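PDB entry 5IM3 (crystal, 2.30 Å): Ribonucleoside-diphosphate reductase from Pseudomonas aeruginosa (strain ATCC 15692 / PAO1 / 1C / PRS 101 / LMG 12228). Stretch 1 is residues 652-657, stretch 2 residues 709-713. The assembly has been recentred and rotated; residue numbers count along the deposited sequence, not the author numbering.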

# COMPACT_ATOMS: atom_id res chain seq x y z
N ASN A 652 9.10 51.92 17.04
CA ASN A 652 10.46 51.80 17.57
C ASN A 652 10.78 52.94 18.52
O ASN A 652 11.33 52.72 19.60
CB ASN A 652 11.47 51.75 16.43
CG ASN A 652 12.18 50.42 16.33
OD1 ASN A 652 11.76 49.42 16.92
ND2 ASN A 652 13.27 50.39 15.57
N PHE A 653 10.41 54.18 18.15
CA PHE A 653 10.68 55.33 19.01
C PHE A 653 9.82 55.31 20.27
O PHE A 653 10.27 55.75 21.33
CB PHE A 653 10.45 56.63 18.25
CG PHE A 653 11.53 56.98 17.25
CD1 PHE A 653 12.54 56.08 16.95
CD2 PHE A 653 11.54 58.22 16.64
CE1 PHE A 653 13.53 56.42 16.04
CE2 PHE A 653 12.53 58.56 15.73
CZ PHE A 653 13.52 57.66 15.43
N LYS A 654 8.58 54.82 20.17
CA LYS A 654 7.68 54.83 21.31
C LYS A 654 8.11 53.82 22.37
O LYS A 654 8.14 54.14 23.57
CB LYS A 654 6.25 54.53 20.86
CG LYS A 654 5.32 55.73 20.78
CD LYS A 654 4.04 55.36 20.04
CE LYS A 654 2.96 56.42 20.20
NZ LYS A 654 2.32 56.37 21.55
N HIS A 655 8.45 52.60 21.95
CA HIS A 655 8.62 51.48 22.85
C HIS A 655 10.05 50.96 22.94
O HIS A 655 10.39 50.30 23.93
CB HIS A 655 7.72 50.31 22.43
CG HIS A 655 6.32 50.73 22.09
ND1 HIS A 655 5.51 51.40 22.98
CD2 HIS A 655 5.60 50.59 20.95
CE1 HIS A 655 4.34 51.64 22.41
NE2 HIS A 655 4.37 51.16 21.18
N ARG A 656 10.88 51.23 21.94
CA ARG A 656 12.29 50.86 21.95
C ARG A 656 12.52 49.40 22.35
O ARG A 656 13.28 49.11 23.28
CB ARG A 656 13.09 51.78 22.86
CG ARG A 656 12.86 53.28 22.63
CD ARG A 656 13.94 54.11 23.32
NE ARG A 656 15.25 53.88 22.71
CZ ARG A 656 15.73 54.58 21.69
NH1 ARG A 656 15.03 55.58 21.16
NH2 ARG A 656 16.93 54.29 21.19
N PRO A 657 11.89 48.45 21.65
CA PRO A 657 12.22 47.04 21.89
C PRO A 657 13.51 46.65 21.20
O PRO A 657 13.85 47.15 20.12
CB PRO A 657 11.03 46.29 21.30
CG PRO A 657 10.58 47.17 20.18
CD PRO A 657 10.82 48.59 20.64
N ALA A 709 13.75 56.57 30.38
CA ALA A 709 12.94 55.42 30.04
C ALA A 709 12.15 55.70 28.76
O ALA A 709 11.91 56.85 28.38
CB ALA A 709 11.99 55.07 31.18
N TYR A 710 11.74 54.62 28.09
CA TYR A 710 10.96 54.78 26.87
C TYR A 710 9.59 55.38 27.20
O TYR A 710 9.11 55.30 28.34
CB TYR A 710 10.81 53.44 26.13
CG TYR A 710 10.11 52.33 26.89
CD1 TYR A 710 10.79 51.55 27.82
CD2 TYR A 710 8.77 52.02 26.64
CE1 TYR A 710 10.16 50.53 28.50
CE2 TYR A 710 8.13 51.00 27.31
CZ TYR A 710 8.83 50.25 28.24
OH TYR A 710 8.20 49.22 28.91
N GLN A 711 8.98 56.00 26.19
CA GLN A 711 7.77 56.78 26.40
C GLN A 711 6.73 56.02 27.22
O GLN A 711 6.20 56.54 28.21
CB GLN A 711 7.15 57.19 25.06
CG GLN A 711 7.90 58.27 24.29
CD GLN A 711 7.12 58.75 23.08
OE1 GLN A 711 5.90 58.91 23.13
NE2 GLN A 711 7.82 58.97 21.98
N THR A 712 6.43 54.79 26.83
CA THR A 712 5.32 54.06 27.40
C THR A 712 5.73 53.16 28.56
O THR A 712 5.02 52.20 28.86
CB THR A 712 4.64 53.22 26.31
OG1 THR A 712 5.57 52.27 25.78
CG2 THR A 712 4.14 54.12 25.18
N PHE A 713 6.86 53.46 29.21
CA PHE A 713 7.29 52.65 30.35
C PHE A 713 6.22 52.61 31.43
O PHE A 713 5.98 51.56 32.04
CB PHE A 713 8.60 53.18 30.93
CG PHE A 713 8.91 52.63 32.29
CD1 PHE A 713 9.49 51.38 32.43
CD2 PHE A 713 8.60 53.35 33.43
CE1 PHE A 713 9.77 50.87 33.69
CE2 PHE A 713 8.87 52.84 34.69
CZ PHE A 713 9.45 51.59 34.81

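The contact is small, 310 Å² counting both sides, and it falls at the end of a helix. Stretch 1 carries the last turn of a helix that runs through His 655; stretch 2 has no regular helix or strand, and a few backbone atoms and side chains make the match. The nearest alpha carbons are Lys 654 CA and Gln 711 CA, 5.5 Å apart, with His 655 CA and Tyr 710 CA close behind at 5.7 Å. Arg 656 N still bonds back to Asn 652 O at 2.8 Å, but Arg 656 itself leaves helical phi/psi with positive phi. Lys 654 O and His 655 O both approach stretch 2.

Lys 654 covers the most surface, and much of its role belongs to its backbone. Its carbonyl lies among three successive residues of stretch 2: Lys 654 O is 3.3 Å from Gln 711 N, 3.7 Å from Thr 712 N and 3.8 Å from Tyr 710 CB. Within the loop, Phe 713 N bonds to Tyr 710 O at 3.0 Å, closing a local turn. The lysine side chain sets out sideways, and its aliphatic part lies beside the glutamine, Lys 654 CG being 4.0 Å from Gln 711 OE1.

Tyr 710 comes next. Its CA-to-CB bond points toward the helix end, and chi1 in the p well lays the ring against the backbone there. His 655 O sits over one face, 3.6 Å from Tyr 710 CD2, while Lys 654 O lies near the ring plane at its edge. Tyr 710 CB also packs against the aliphatic start of Arg 656, 4.1 Å from Arg 656 CG. The phenol OH and the guanidinium nitrogens are satisfied elsewhere in the structure, so here both residues contribute shape.

A clear hydrogen bond joins His 655 ND1 to Thr 712 OG1, at 2.9 Å with an angle of 159°. Although the histidine's CA-to-CB bond points away from stretch 2, its m rotamer and ring twist bring ND1 to the threonine, whose own CA-to-CB bond points toward the helix. Thr 712 OG1 lies near the imidazole plane, where the nitrogen lone pair or N–H is directed; His 655 NE2 is bonded elsewhere, so both ring nitrogens are used. The rule to read here is economical: set loop backbone close to a carbonyl near the helix end, cover the backbone with an aromatic ring, and fix the join with one well-aimed polar pair.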